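Long-range contact in imidazoleglycerol-phosphate dehydratase (Pyrococcus furiosus, PDB 5DNL), which catalyses the dehydration of imidazoleglycerol phosphate to imidazole acetol phosphate, the sixth step of histidine biosynthesis: residues V12-K17 against L38-R43. Residues are numbered along the deposited sequence; the frame is centred on the assembly and turned at random.
Sequences VEIGKK and LGKDMR
Strand 8-14 ends here beside the start of strand 42-48, the two running antiparallel. Val12 lends its CA to the pairing as a C-H...O donor to Arg43 O. Glu13 and Arg43 form a hydrogen-bonded pair: Glu13 N gives a nearly straight bond (168°) to Arg43 O at 2.9 Å, almost along the C=O axis, and Arg43 N returns one to Glu13 O, also 2.9 Å. Their side chains run alongside each other on one face of the sheet, carboxylate and guanidinium turned 76° apart. Arg43 NH1 reaches Glu13 OE1 from above the carboxylate plane, 3.1 Å away, in a salt bridge whose hydrogen bond is bent; the Arg43 side chain is poorly ordered, so the bridge is probably loose. An alanine at Glu13 removes the carboxylate, which would probably leave the Arg43 guanidinium still less fixed over this face. Ile14 and Met42, a non-hydrogen-bonded pair, share the other face; Ile14 CG1 lies 4.3 Å from Met42 CE, and Ile14 CG2 touches Lys40 CD at 3.8 Å. Gly15, with positive phi (88°) inside the type II turn from Glu13 to Lys16, directs its N to Asp41 O at 2.7 Å, the donor standing above the carbonyl plane. Lys17 runs extended beside Asp41, their charges not touching. Val12 and Ile14 pack on helix 51-69, Met42 on helix 25-38, so this end of the sheet lies against both helices; 8-14 and 42-48 are the inner strands of a mixed four-stranded sheet of order 1-2-4-3, repeated in the chain's second sheet.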
loop_
_atom_site.group_PDB
_atom_site.type_symbol
_atom_site.label_atom_id
_atom_site.label_comp_id
_atom_site.label_asym_id
_atom_site.label_seq_id
_atom_site.Cartn_x
_atom_site.Cartn_y
_atom_site.Cartn_z
ATOM N N VAL A 12 -42.006 35.678 -13.733
ATOM C CA VAL A 12 -41.842 35.746 -12.282
ATOM C C VAL A 12 -42.252 37.135 -11.818
ATOM O O VAL A 12 -41.624 38.122 -12.204
ATOM C CB VAL A 12 -40.380 35.488 -11.851
ATOM C CG1 VAL A 12 -40.209 35.747 -10.349
ATOM C CG2 VAL A 12 -39.944 34.078 -12.234
ATOM N N GLU A 13 -43.284 37.190 -10.971
ATOM C CA GLU A 13 -43.800 38.459 -10.419
ATOM C C GLU A 13 -43.748 38.422 -8.901
ATOM O O GLU A 13 -44.532 37.723 -8.276
ATOM C CB GLU A 13 -45.229 38.711 -10.898
ATOM C CG GLU A 13 -45.334 38.980 -12.385
ATOM C CD GLU A 13 -46.761 39.233 -12.828
ATOM O OE1 GLU A 13 -47.573 38.286 -12.791
ATOM O OE2 GLU A 13 -47.066 40.377 -13.219
ATOM N N ILE A 14 -42.795 39.147 -8.324
ATOM C CA ILE A 14 -42.615 39.178 -6.878
ATOM C C ILE A 14 -43.600 40.172 -6.260
ATOM O O ILE A 14 -43.818 41.257 -6.792
ATOM C CB ILE A 14 -41.155 39.528 -6.499
ATOM C CG1 ILE A 14 -40.213 38.461 -7.079
ATOM C CG2 ILE A 14 -40.991 39.634 -4.983
ATOM C CD1 ILE A 14 -38.742 38.797 -6.972
ATOM N N GLY A 15 -44.177 39.783 -5.129
ATOM C CA GLY A 15 -45.138 40.618 -4.408
ATOM C C GLY A 15 -46.586 40.465 -4.839
ATOM O O GLY A 15 -47.460 41.105 -4.263
ATOM N N LYS A 16 -46.848 39.630 -5.844
ATOM C CA LYS A 16 -48.201 39.342 -6.297
ATOM C C LYS A 16 -48.603 37.978 -5.772
ATOM O O LYS A 16 -47.864 36.999 -5.898
ATOM C CB LYS A 16 -48.289 39.376 -7.828
ATOM C CG LYS A 16 -48.048 40.750 -8.442
ATOM C CD LYS A 16 -49.206 41.707 -8.181
ATOM C CE LYS A 16 -48.924 43.103 -8.716
ATOM N NZ LYS A 16 -47.872 43.820 -7.939
ATOM N N LYS A 17 -49.768 37.920 -5.140
ATOM C CA LYS A 17 -50.340 36.657 -4.721
ATOM C C LYS A 17 -50.728 35.928 -5.987
ATOM O O LYS A 17 -51.274 36.518 -6.919
ATOM C CB LYS A 17 -51.545 36.864 -3.797
ATOM C CG LYS A 17 -51.142 37.388 -2.430
ATOM C CD LYS A 17 -52.329 37.791 -1.574
ATOM C CE LYS A 17 -51.849 38.340 -0.240
ATOM N NZ LYS A 17 -52.973 38.695 0.666
ATOM N N LEU A 38 -38.222 33.204 1.815
ATOM C CA LEU A 38 -37.934 34.608 1.431
ATOM C C LEU A 38 -38.890 35.587 2.133
ATOM O O LEU A 38 -38.511 36.716 2.465
ATOM C CB LEU A 38 -38.026 34.782 -0.080
ATOM C CG LEU A 38 -37.755 36.180 -0.655
ATOM C CD1 LEU A 38 -36.304 36.572 -0.437
ATOM C CD2 LEU A 38 -38.094 36.222 -2.119
ATOM N N GLY A 39 -40.117 35.133 2.333
ATOM C CA GLY A 39 -41.139 35.941 2.994
ATOM C C GLY A 39 -41.907 36.821 2.041
ATOM O O GLY A 39 -42.408 37.865 2.446
ATOM N N LYS A 40 -42.012 36.407 0.784
ATOM C CA LYS A 40 -42.697 37.183 -0.241
ATOM C C LYS A 40 -43.626 36.297 -1.041
ATOM O O LYS A 40 -43.314 35.143 -1.324
ATOM C CB LYS A 40 -41.677 37.886 -1.144
ATOM C CG LYS A 40 -41.004 39.037 -0.427
ATOM C CD LYS A 40 -40.074 39.851 -1.303
ATOM C CE LYS A 40 -39.638 41.115 -0.569
ATOM N NZ LYS A 40 -38.342 41.662 -1.065
ATOM N N ASP A 41 -44.798 36.840 -1.370
ATOM C CA ASP A 41 -45.689 36.239 -2.339
ATOM C C ASP A 41 -45.045 36.375 -3.708
ATOM O O ASP A 41 -44.386 37.382 -4.001
ATOM C CB ASP A 41 -47.048 36.968 -2.373
ATOM C CG ASP A 41 -47.880 36.736 -1.122
ATOM O OD1 ASP A 41 -48.081 35.566 -0.736
ATOM O OD2 ASP A 41 -48.353 37.734 -0.539
ATOM N N MET A 42 -45.221 35.362 -4.544
ATOM C CA MET A 42 -44.883 35.517 -5.948
ATOM C C MET A 42 -45.732 34.639 -6.852
ATOM O O MET A 42 -46.252 33.599 -6.447
ATOM C CB MET A 42 -43.378 35.302 -6.197
ATOM C CG MET A 42 -42.811 33.993 -5.702
ATOM S SD MET A 42 -40.999 33.922 -5.911
ATOM C CE MET A 42 -40.375 34.926 -4.577
ATOM N N ARG A 43 -45.873 35.107 -8.087
ATOM C CA ARG A 43 -46.566 34.384 -9.120
ATOM C C ARG A 43 -45.509 33.934 -10.102
ATOM O O ARG A 43 -44.729 34.739 -10.554
ATOM C CB ARG A 43 -47.565 35.300 -9.825
ATOM C CG ARG A 43 -48.298 34.639 -10.988
ATOM C CD ARG A 43 -49.459 35.498 -11.464
ATOM N NE ARG A 43 -50.127 34.913 -12.628
ATOM C CZ ARG A 43 -49.721 35.015 -13.897
ATOM N NH1 ARG A 43 -48.621 35.695 -14.233
ATOM N NH2 ARG A 43 -50.433 34.426 -14.855
#